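Local atomic coordinates of DisA protein (Sorangium cellulosum, PDB entry 6CCA), a protein that probably transfers methyl groups from S-adenosylmethionine to carbon, building gem-dimethyl groups on polyketide intermediates of the disorazol assembly line. Residues E224-L229 with R299-L304; I228-A233 with L253-T258; S241-L246 with P274-V279; A263-G268 with F281-L286. All blocks are in the same frame, centred on the assembly; numbering follows the deposited sequence.

Contact 1. Residues E224-L229 with R299-L304; sequences EKITIL and RFDVVL
Phe300 turns one face of its ring onto Leu229 where strands 226-231 and 300-306 run parallel in the central sheet of a Rossmann-like methyltransferase fold. Leu229 CB stands 3.7 Å from the centroid of the Phe300 ring, 20° off its normal, in a CH-pi contact displaced toward the rim. With CG of Phe300 beside its own backbone N (chi1 -66°), the ring also reaches Thr227, whose CG2 comes in obliquely to 3.5 Å from Phe300 CD1. Farther along this face, Leu229 and Val303 lie side by side and point the same way, CD2 of the leucine meeting CG2 of the valine at 4.0 Å. Ile228 and Val302 pair similarly on the other face, where Leu209 of helix 196-216 packs on Val302.

The backbones keep a regular parallel register here: Leu229 N donates to Val302 O, and Leu229 O receives Leu304 N at 2.8 Å. Nearer the start of the strands the chain bends at Asp301, and Thr227 O takes Asp301 N at 2.8 Å together with a weak bond from Val302 N. Thr227 OG1 bonds Glu254, which also salt-bridges Arg299, and accepts from a water that also reaches Asp301 OD2. The Asp301 side chain crosses that of Thr227 at about a right angle; its carboxylate is paired with Lys327 on OD2 and Arg216 on OD1, two cations that would favour its ionised form. Its OD2 accepts Thr227 N at 2.9 Å in a nearly straight bond (169°), met on the anti side and somewhat out of the carboxylate plane.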
# COMPACT_ATOMS: atom_id res chain seq x y z
N GLU A 224 -14.22 -19.53 24.15
CA GLU A 224 -12.94 -19.17 23.55
C GLU A 224 -13.16 -18.34 22.25
O GLU A 224 -14.06 -18.63 21.47
CB GLU A 224 -12.16 -20.44 23.25
CG GLU A 224 -10.69 -20.20 22.96
CD GLU A 224 -9.93 -21.42 22.45
OE1 GLU A 224 -10.32 -22.60 22.69
OE2 GLU A 224 -8.89 -21.18 21.80
N LYS A 225 -12.34 -17.33 22.01
CA LYS A 225 -12.43 -16.52 20.78
C LYS A 225 -11.20 -16.54 19.91
O LYS A 225 -10.10 -16.80 20.39
CB LYS A 225 -12.79 -15.09 21.14
CG LYS A 225 -14.19 -15.06 21.78
CD LYS A 225 -14.73 -13.69 21.87
CE LYS A 225 -16.14 -13.79 22.47
NZ LYS A 225 -16.29 -12.59 23.31
N ILE A 226 -11.41 -16.20 18.64
CA ILE A 226 -10.36 -15.92 17.69
C ILE A 226 -10.22 -14.39 17.68
O ILE A 226 -11.26 -13.70 17.68
CB ILE A 226 -10.75 -16.36 16.27
CG1 ILE A 226 -10.90 -17.89 16.14
CG2 ILE A 226 -9.69 -15.87 15.30
CD1 ILE A 226 -9.62 -18.62 16.39
N THR A 227 -8.97 -13.92 17.76
CA THR A 227 -8.67 -12.49 17.90
C THR A 227 -7.86 -12.01 16.72
O THR A 227 -6.77 -12.52 16.47
CB THR A 227 -7.89 -12.23 19.20
OG1 THR A 227 -8.59 -12.82 20.28
CG2 THR A 227 -7.80 -10.75 19.50
N ILE A 228 -8.39 -11.01 16.01
CA ILE A 228 -7.72 -10.50 14.82
C ILE A 228 -7.34 -9.06 15.09
O ILE A 228 -8.14 -8.33 15.68
CB ILE A 228 -8.68 -10.59 13.65
CG1 ILE A 228 -9.12 -12.03 13.46
CG2 ILE A 228 -8.11 -9.89 12.41
CD1 ILE A 228 -10.18 -12.22 12.38
N LEU A 229 -6.13 -8.69 14.74
CA LEU A 229 -5.68 -7.30 14.84
C LEU A 229 -5.56 -6.72 13.45
O LEU A 229 -4.87 -7.29 12.64
CB LEU A 229 -4.34 -7.27 15.54
CG LEU A 229 -3.51 -5.99 15.45
CD1 LEU A 229 -4.24 -4.96 16.28
CD2 LEU A 229 -2.12 -6.21 15.99
N ARG A 299 -1.34 -12.63 21.71
CA ARG A 299 -2.73 -12.42 21.88
C ARG A 299 -3.56 -12.66 20.64
O ARG A 299 -4.71 -12.89 20.72
CB ARG A 299 -3.00 -11.01 22.34
CG ARG A 299 -4.02 -11.05 23.45
CD ARG A 299 -4.94 -9.88 23.51
NE ARG A 299 -6.31 -10.31 23.45
CZ ARG A 299 -7.29 -9.63 23.97
NH1 ARG A 299 -7.03 -8.51 24.61
NH2 ARG A 299 -8.51 -10.07 23.82
N PHE A 300 -2.91 -12.57 19.50
CA PHE A 300 -3.59 -12.50 18.24
C PHE A 300 -3.41 -13.71 17.37
O PHE A 300 -2.34 -14.14 17.20
CB PHE A 300 -3.13 -11.25 17.49
CG PHE A 300 -3.54 -10.00 18.16
CD1 PHE A 300 -4.84 -9.60 18.13
CD2 PHE A 300 -2.67 -9.30 18.92
CE1 PHE A 300 -5.25 -8.50 18.80
CE2 PHE A 300 -3.07 -8.17 19.58
CZ PHE A 300 -4.37 -7.79 19.51
N ASP A 301 -4.52 -14.18 16.81
CA ASP A 301 -4.47 -15.29 15.88
C ASP A 301 -4.03 -14.80 14.51
O ASP A 301 -3.43 -15.55 13.74
CB ASP A 301 -5.84 -15.89 15.80
CG ASP A 301 -6.25 -16.54 17.13
OD1 ASP A 301 -5.83 -17.71 17.35
OD2 ASP A 301 -6.83 -15.85 17.98
N VAL A 302 -4.44 -13.58 14.16
CA VAL A 302 -4.18 -12.99 12.81
C VAL A 302 -3.87 -11.53 13.00
O VAL A 302 -4.52 -10.86 13.80
CB VAL A 302 -5.41 -13.10 11.85
CG1 VAL A 302 -5.13 -12.53 10.46
CG2 VAL A 302 -5.90 -14.51 11.72
N VAL A 303 -2.86 -11.06 12.28
CA VAL A 303 -2.63 -9.66 12.09
C VAL A 303 -2.84 -9.32 10.62
O VAL A 303 -2.20 -9.93 9.75
CB VAL A 303 -1.26 -9.24 12.52
CG1 VAL A 303 -1.01 -7.77 12.25
CG2 VAL A 303 -1.06 -9.45 13.99
N LEU A 304 -3.69 -8.33 10.34
CA LEU A 304 -3.98 -7.84 8.99
C LEU A 304 -3.38 -6.45 8.80
O LEU A 304 -3.55 -5.55 9.65
CB LEU A 304 -5.51 -7.72 8.81
CG LEU A 304 -5.96 -6.92 7.58
CD1 LEU A 304 -5.55 -7.71 6.33
CD2 LEU A 304 -7.45 -6.78 7.63
O HOH W 1 -7.73 -15.38 20.85

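Contact 2. Residues I228-A233 with L253-T258; sequences ILEVGA and LEYFYT
Ala233 sets its methyl squarely over the ring of Tyr257, CB lying 3.7 Å from the ring centroid and only 9° off the normal. Next to this CH-pi contact, Ala233 N donates to Thr258 O at 2.9 Å, tying the loop after strand 226-231 to Thr258. Thr258 also holds strand 226-231 through its side chain: with OG1 held between its own N and carbonyl carbon (chi1 81°), the hydroxyl donates to Glu230 O at 2.7 Å, and a water links it to Gly232 N. Its CG2 is pressed against Leu229 CD1 at 3.4 Å, a tight carbon contact. On the face opposite Leu229, shared with Tyr257, Tyr255 OH donates to Glu230 OE1 at 2.6 Å; the oxygen lies at the ring edge in the ring plane, whereas the hydroxyl approaches from above the carboxylate, whose plane is turned 89° from the ring.

In a second shell, Thr239 OG1 also bonds Glu230 OE1, and Gly234 O bonds Tyr257 OH. Glu230, Gly232 and Ala233 open the glycine-rich loop that, in class I methyltransferases, binds S-adenosylmethionine, so the same role is likely here. Strands 226-231 and 253-257, bonded through Ile228 N to Glu254 O, Phe256 N to Ile228 O and Glu230 N to Phe256 O, are the parallel strands of a beta-alpha-beta unit: helix 239-246 covers Tyr255 through Val242 and Leu243, strand 300-306 flanks strand 226-231, and strand 279-281 lies beyond strand 253-257.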
# COMPACT_ATOMS: atom_id res chain seq x y z
N ILE A 228 -8.39 -11.01 16.01
CA ILE A 228 -7.72 -10.50 14.82
C ILE A 228 -7.34 -9.06 15.09
O ILE A 228 -8.14 -8.33 15.68
CB ILE A 228 -8.68 -10.59 13.65
CG1 ILE A 228 -9.12 -12.03 13.46
CG2 ILE A 228 -8.11 -9.89 12.41
CD1 ILE A 228 -10.18 -12.22 12.38
N LEU A 229 -6.13 -8.69 14.74
CA LEU A 229 -5.68 -7.30 14.84
C LEU A 229 -5.56 -6.72 13.45
O LEU A 229 -4.87 -7.29 12.64
CB LEU A 229 -4.34 -7.27 15.54
CG LEU A 229 -3.51 -5.99 15.45
CD1 LEU A 229 -4.24 -4.96 16.28
CD2 LEU A 229 -2.12 -6.21 15.99
N GLU A 230 -6.17 -5.57 13.20
CA GLU A 230 -5.85 -4.80 12.05
C GLU A 230 -4.98 -3.62 12.43
O GLU A 230 -5.34 -2.82 13.28
CB GLU A 230 -7.08 -4.28 11.32
CG GLU A 230 -6.72 -3.51 10.07
CD GLU A 230 -7.91 -3.13 9.17
OE1 GLU A 230 -9.08 -3.24 9.62
OE2 GLU A 230 -7.59 -2.65 8.04
N VAL A 231 -3.83 -3.53 11.78
CA VAL A 231 -2.96 -2.37 11.97
C VAL A 231 -3.20 -1.33 10.93
O VAL A 231 -3.55 -1.65 9.78
CB VAL A 231 -1.48 -2.79 12.00
CG1 VAL A 231 -1.23 -3.66 13.24
CG2 VAL A 231 -1.09 -3.55 10.81
N GLY A 232 -2.98 -0.06 11.27
CA GLY A 232 -3.21 0.95 10.26
C GLY A 232 -4.57 0.97 9.62
O GLY A 232 -4.69 1.28 8.44
N ALA A 233 -5.63 0.73 10.38
CA ALA A 233 -7.00 0.74 9.85
C ALA A 233 -7.45 2.12 9.31
O ALA A 233 -8.44 2.18 8.55
CB ALA A 233 -7.98 0.23 10.87
N LEU A 253 -15.46 -14.17 17.95
CA LEU A 253 -14.49 -13.26 17.38
C LEU A 253 -14.29 -12.02 18.25
O LEU A 253 -15.25 -11.45 18.79
CB LEU A 253 -14.98 -12.93 15.97
CG LEU A 253 -14.23 -11.87 15.19
CD1 LEU A 253 -12.87 -12.43 14.84
CD2 LEU A 253 -15.03 -11.56 13.95
N GLU A 254 -13.03 -11.61 18.40
CA GLU A 254 -12.70 -10.24 18.77
C GLU A 254 -11.82 -9.60 17.67
O GLU A 254 -10.80 -10.17 17.28
CB GLU A 254 -11.92 -10.18 20.04
CG GLU A 254 -12.42 -10.96 21.21
CD GLU A 254 -11.36 -10.93 22.27
OE1 GLU A 254 -10.45 -11.86 22.31
OE2 GLU A 254 -11.36 -9.88 22.91
N TYR A 255 -12.17 -8.39 17.23
CA TYR A 255 -11.42 -7.71 16.23
C TYR A 255 -10.91 -6.36 16.79
O TYR A 255 -11.66 -5.58 17.35
CB TYR A 255 -12.32 -7.50 15.04
CG TYR A 255 -11.70 -6.97 13.78
CD1 TYR A 255 -11.37 -5.63 13.62
CD2 TYR A 255 -11.49 -7.83 12.70
CE1 TYR A 255 -10.81 -5.15 12.42
CE2 TYR A 255 -10.92 -7.39 11.51
CZ TYR A 255 -10.59 -6.05 11.36
OH TYR A 255 -10.03 -5.65 10.14
N PHE A 256 -9.60 -6.16 16.73
CA PHE A 256 -8.99 -4.93 17.16
C PHE A 256 -8.74 -4.01 15.95
O PHE A 256 -7.89 -4.27 15.07
CB PHE A 256 -7.71 -5.21 17.90
CG PHE A 256 -7.90 -5.64 19.33
CD1 PHE A 256 -8.44 -6.89 19.63
CD2 PHE A 256 -7.59 -4.77 20.36
CE1 PHE A 256 -8.66 -7.28 20.96
CE2 PHE A 256 -7.78 -5.17 21.71
CZ PHE A 256 -8.36 -6.38 21.99
N TYR A 257 -9.51 -2.93 15.92
CA TYR A 257 -9.36 -1.82 14.98
C TYR A 257 -8.33 -0.82 15.55
O TYR A 257 -8.60 -0.18 16.58
CB TYR A 257 -10.75 -1.18 14.79
CG TYR A 257 -10.85 -0.03 13.80
CD1 TYR A 257 -10.16 1.13 13.95
CD2 TYR A 257 -11.68 -0.13 12.71
CE1 TYR A 257 -10.30 2.19 13.04
CE2 TYR A 257 -11.84 0.93 11.85
CZ TYR A 257 -11.15 2.08 12.03
OH TYR A 257 -11.33 3.08 11.09
N THR A 258 -7.16 -0.75 14.95
CA THR A 258 -6.07 0.04 15.49
C THR A 258 -5.45 0.88 14.44
O THR A 258 -5.60 0.59 13.23
CB THR A 258 -4.94 -0.80 16.17
OG1 THR A 258 -4.07 -1.33 15.20
CG2 THR A 258 -5.50 -1.87 17.03
O HOH W 2 -2.12 0.25 14.03

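Contact 3. Residues S241-L246 with P274-V279; sequences SVLEAL and PRYPFV
Tyr276 is sandwiched between Leu243 of the helix and its own neighbour Arg275. Leu243 CB stands over the middle of one face, 3.8 Å from the Tyr276 ring centroid and 5° off the normal, while the opposite face carries Arg275 CG, offset toward the rim. At the edge, in the ring plane, sits Glu244 OE1, which takes the Tyr276 hydroxyl at 2.6 Å through its anti lone pair. The ring of Phe278 instead turns an edge to the helix, with CZ 4.0 Å from Leu243 O.

Glu244 OE1 also receives Arg275 NH2 at 2.8 Å, a salt bridge made from above the carboxylate plane. The two charged planes are nearly parallel (14°) but stepped, so a single nitrogen, NH2, bonds OE1 and no in-plane fork forms. Arg275 NE in turn donates to Tyr276 OH at 3.0 Å, consistent with the hydroxyl giving its proton to the glutamate. A bend in the Glu244 chain (chi2 61°) brings its carboxylate to this corner, at the exposed side of the contact. Deeper in, Leu243 spreads its branches: CD1 touches Tyr276 CD2, and CD2 meets Val279 CG2 at 3.7 Å.

Tyr276 to Val279 form a type I turn that leads into strand 279-281. The contact therefore joins the first crossover helix, 239-246, to the loop entering the next strand but one, an arrangement belonging to the layered alpha/beta/alpha Rossmann-like fold of class I methyltransferases.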
# COMPACT_ATOMS: atom_id res chain seq x y z
N SER A 241 -16.15 -3.51 4.94
CA SER A 241 -16.52 -4.72 4.31
C SER A 241 -15.91 -5.94 5.01
O SER A 241 -16.51 -7.00 4.99
CB SER A 241 -16.23 -4.63 2.80
OG SER A 241 -14.84 -4.72 2.61
N VAL A 242 -14.75 -5.80 5.63
CA VAL A 242 -14.24 -6.86 6.45
C VAL A 242 -15.19 -7.19 7.62
O VAL A 242 -15.55 -8.37 7.88
CB VAL A 242 -12.83 -6.54 6.97
CG1 VAL A 242 -12.38 -7.58 7.98
CG2 VAL A 242 -11.81 -6.45 5.80
N LEU A 243 -15.57 -6.16 8.35
CA LEU A 243 -16.40 -6.36 9.52
C LEU A 243 -17.76 -6.96 9.08
O LEU A 243 -18.33 -7.80 9.74
CB LEU A 243 -16.58 -5.02 10.22
CG LEU A 243 -15.33 -4.41 10.82
CD1 LEU A 243 -15.70 -3.09 11.52
CD2 LEU A 243 -14.60 -5.30 11.79
N GLU A 244 -18.33 -6.49 7.98
CA GLU A 244 -19.59 -7.05 7.54
C GLU A 244 -19.43 -8.55 7.21
O GLU A 244 -20.27 -9.38 7.60
CB GLU A 244 -20.16 -6.29 6.35
CG GLU A 244 -21.55 -6.78 5.93
CD GLU A 244 -22.62 -6.64 7.05
OE1 GLU A 244 -22.48 -5.85 8.05
OE2 GLU A 244 -23.63 -7.35 6.99
N ALA A 245 -18.35 -8.90 6.52
CA ALA A 245 -18.13 -10.34 6.16
C ALA A 245 -17.91 -11.18 7.39
O ALA A 245 -18.26 -12.37 7.46
CB ALA A 245 -16.95 -10.51 5.21
N LEU A 246 -17.30 -10.59 8.41
CA LEU A 246 -16.98 -11.37 9.60
C LEU A 246 -18.12 -11.46 10.60
O LEU A 246 -18.00 -12.20 11.55
CB LEU A 246 -15.74 -10.82 10.26
CG LEU A 246 -14.39 -11.41 9.83
CD1 LEU A 246 -14.22 -11.53 8.35
CD2 LEU A 246 -13.29 -10.53 10.41
N PRO A 274 -21.06 0.88 17.16
CA PRO A 274 -22.46 0.44 17.38
C PRO A 274 -22.90 -0.82 16.62
O PRO A 274 -23.58 -1.74 17.20
CB PRO A 274 -23.27 1.70 16.97
CG PRO A 274 -22.36 2.83 17.23
CD PRO A 274 -21.01 2.27 16.71
N ARG A 275 -22.54 -0.91 15.35
CA ARG A 275 -23.03 -2.03 14.54
C ARG A 275 -22.27 -3.30 14.75
O ARG A 275 -22.81 -4.39 14.49
CB ARG A 275 -22.98 -1.56 13.05
CG ARG A 275 -23.43 -2.59 12.00
CD ARG A 275 -23.58 -1.92 10.62
NE ARG A 275 -23.73 -2.90 9.55
CZ ARG A 275 -24.86 -3.54 9.26
NH1 ARG A 275 -25.98 -3.31 9.95
NH2 ARG A 275 -24.87 -4.42 8.27
N TYR A 276 -21.02 -3.20 15.21
CA TYR A 276 -20.10 -4.36 15.40
C TYR A 276 -19.50 -4.37 16.80
O TYR A 276 -18.39 -3.91 17.05
CB TYR A 276 -18.95 -4.27 14.34
CG TYR A 276 -19.49 -4.21 12.94
CD1 TYR A 276 -20.11 -5.31 12.36
CD2 TYR A 276 -19.38 -3.06 12.19
CE1 TYR A 276 -20.62 -5.23 11.06
CE2 TYR A 276 -19.90 -2.99 10.91
CZ TYR A 276 -20.49 -4.11 10.35
OH TYR A 276 -20.96 -4.03 9.05
N PRO A 277 -20.29 -4.89 17.78
CA PRO A 277 -19.87 -4.83 19.16
C PRO A 277 -18.71 -5.71 19.46
O PRO A 277 -18.07 -5.51 20.47
CB PRO A 277 -21.11 -5.35 19.95
CG PRO A 277 -22.25 -5.41 18.96
CD PRO A 277 -21.59 -5.58 17.60
N PHE A 278 -18.38 -6.63 18.57
CA PHE A 278 -17.16 -7.44 18.75
C PHE A 278 -15.78 -6.68 18.51
O PHE A 278 -14.70 -7.28 18.67
CB PHE A 278 -17.26 -8.71 17.90
CG PHE A 278 -17.33 -8.47 16.41
CD1 PHE A 278 -18.55 -8.32 15.78
CD2 PHE A 278 -16.20 -8.40 15.63
CE1 PHE A 278 -18.67 -8.13 14.41
CE2 PHE A 278 -16.30 -8.19 14.24
CZ PHE A 278 -17.53 -8.07 13.62
N VAL A 279 -15.83 -5.44 18.04
CA VAL A 279 -14.62 -4.67 17.74
C VAL A 279 -14.20 -3.84 18.92
O VAL A 279 -15.08 -3.22 19.55
CB VAL A 279 -14.87 -3.74 16.56
CG1 VAL A 279 -13.61 -2.90 16.26
CG2 VAL A 279 -15.40 -4.55 15.37

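Contact 4. Residues A263-G268 with F281-L286; sequences AFTRYG and FQPLDL
Phe281 pushes its ring against the backbone of helix 262-272 at Gly268, where CE2 of the phenylalanine comes to 3.3 Å from Gly268 O. The ring can come this close because Gly268 presents bare main chain on the side that faces it. One turn back, Thr265 O lies 3.8 Å from Phe281 CD2; both carbonyl oxygens approach the ring obliquely. Tyr257 meets the same ring with the planes at about 45°, so Phe281 is lodged between the helix and strand 253-257. This helix is the crossover between strands 253-257 and 279-281 of the Rossmann-like sheet, and Phe281 belongs to the second of them.

Beyond the ring the fit is slacker. Thr265 meets Pro283 at about a right angle, its OG1 being 3.9 Å from Pro283 CD, and its CG2 is 4.0 Å from Gln282 O. The hydroxyl is committed within its own helix: with OG1 between the backbone N and carbonyl carbon (chi1 70°), it bonds His262 O. Gln282 leaves the chain with CB directed away from the helix, and its NE2 bonds Gln293 O. On the far side of the helix, Arg266 and Tyr267 lie at the surface of the chain, their CB atoms directed away from 281-286.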
# COMPACT_ATOMS: atom_id res chain seq x y z
N ALA A 263 -7.18 9.85 16.94
CA ALA A 263 -8.34 10.40 16.28
C ALA A 263 -9.00 9.41 15.32
O ALA A 263 -10.23 9.30 15.30
CB ALA A 263 -7.97 11.66 15.49
N PHE A 264 -8.19 8.77 14.47
CA PHE A 264 -8.73 7.78 13.56
C PHE A 264 -9.39 6.61 14.29
O PHE A 264 -10.42 6.15 13.86
CB PHE A 264 -7.68 7.27 12.57
CG PHE A 264 -7.24 8.27 11.54
CD1 PHE A 264 -7.94 9.46 11.29
CD2 PHE A 264 -6.13 8.02 10.80
CE1 PHE A 264 -7.51 10.35 10.30
CE2 PHE A 264 -5.69 8.88 9.82
CZ PHE A 264 -6.37 10.06 9.58
N THR A 265 -8.88 6.16 15.41
CA THR A 265 -9.51 5.08 16.11
C THR A 265 -10.84 5.55 16.74
O THR A 265 -11.77 4.81 16.76
CB THR A 265 -8.55 4.37 17.13
OG1 THR A 265 -8.25 5.18 18.23
CG2 THR A 265 -7.20 4.10 16.48
N ARG A 266 -10.89 6.79 17.22
CA ARG A 266 -12.12 7.33 17.80
C ARG A 266 -13.23 7.43 16.76
O ARG A 266 -14.38 7.08 17.03
CB ARG A 266 -11.86 8.70 18.43
CG ARG A 266 -13.12 9.43 18.86
CD ARG A 266 -12.83 10.89 19.19
NE ARG A 266 -11.49 11.06 19.76
CZ ARG A 266 -10.60 11.94 19.32
NH1 ARG A 266 -10.90 12.73 18.30
NH2 ARG A 266 -9.41 12.03 19.89
N TYR A 267 -12.88 7.91 15.58
CA TYR A 267 -13.81 8.08 14.49
C TYR A 267 -14.25 6.78 13.93
O TYR A 267 -15.41 6.59 13.57
CB TYR A 267 -13.26 8.98 13.39
CG TYR A 267 -13.40 10.43 13.71
CD1 TYR A 267 -12.46 11.11 14.51
CD2 TYR A 267 -14.48 11.15 13.24
CE1 TYR A 267 -12.61 12.50 14.81
CE2 TYR A 267 -14.61 12.50 13.50
CZ TYR A 267 -13.69 13.17 14.28
OH TYR A 267 -13.88 14.51 14.54
N GLY A 268 -13.34 5.80 13.92
CA GLY A 268 -13.77 4.47 13.65
C GLY A 268 -14.76 3.89 14.67
O GLY A 268 -15.66 3.16 14.30
N PHE A 281 -11.48 -0.76 19.77
CA PHE A 281 -10.80 0.29 19.05
C PHE A 281 -9.73 0.82 19.97
O PHE A 281 -10.03 1.23 21.14
CB PHE A 281 -11.82 1.40 18.72
CG PHE A 281 -12.96 0.97 17.88
CD1 PHE A 281 -14.03 0.31 18.39
CD2 PHE A 281 -12.91 1.18 16.50
CE1 PHE A 281 -15.07 -0.11 17.57
CE2 PHE A 281 -13.94 0.76 15.72
CZ PHE A 281 -15.02 0.13 16.23
N GLN A 282 -8.48 0.82 19.50
CA GLN A 282 -7.32 1.12 20.37
C GLN A 282 -6.16 1.57 19.50
O GLN A 282 -5.82 0.89 18.51
CB GLN A 282 -6.91 -0.18 21.10
CG GLN A 282 -5.88 -0.05 22.22
CD GLN A 282 -5.84 -1.30 23.16
OE1 GLN A 282 -6.80 -2.06 23.26
NE2 GLN A 282 -4.73 -1.47 23.85
N PRO A 283 -5.50 2.67 19.87
CA PRO A 283 -4.34 3.11 19.12
C PRO A 283 -3.16 2.09 19.19
O PRO A 283 -3.00 1.43 20.19
CB PRO A 283 -3.96 4.44 19.75
CG PRO A 283 -5.06 4.81 20.63
CD PRO A 283 -5.93 3.63 20.93
N LEU A 284 -2.37 2.06 18.18
CA LEU A 284 -1.16 1.21 18.15
C LEU A 284 -0.17 1.70 17.16
O LEU A 284 -0.46 1.89 15.96
CB LEU A 284 -1.49 -0.21 17.74
CG LEU A 284 -0.31 -1.20 17.64
CD1 LEU A 284 0.52 -1.34 18.91
CD2 LEU A 284 -0.95 -2.56 17.37
N ASP A 285 1.06 1.85 17.66
CA ASP A 285 2.19 2.27 16.89
C ASP A 285 3.15 1.09 16.98
O ASP A 285 3.62 0.79 18.07
CB ASP A 285 2.86 3.47 17.54
CG ASP A 285 4.05 3.98 16.71
OD1 ASP A 285 4.50 3.29 15.81
OD2 ASP A 285 4.51 5.10 16.94
N LEU A 286 3.38 0.38 15.86
CA LEU A 286 4.11 -0.90 15.96
C LEU A 286 5.60 -0.67 16.23
O LEU A 286 6.28 -1.55 16.79
CB LEU A 286 4.00 -1.73 14.67
CG LEU A 286 2.74 -2.52 14.43
CD1 LEU A 286 2.82 -3.11 13.01
CD2 LEU A 286 2.52 -3.61 15.48

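Overall arrangement
Contact 1 opens with 224-229 and closes its long loop at 299-304, enclosing contacts 3 and 4 along the chain. Contact 2 starts from the same strand, sharing Ile228 and Leu229, but closes early, at 253-258. Before it does, helix 239-246 has opened contact 3, which ends at 274-279, so contacts 2 and 3 cross. Contact 4 opens at 263-268 and closes at 281-286, crossing contact 3 and following contact 2 in series. Contacts 1 and 2 join three neighbouring strands of the sheet, with 226-231 in the middle; contacts 3 and 4 fasten two helices to either end of the short strand 279-281.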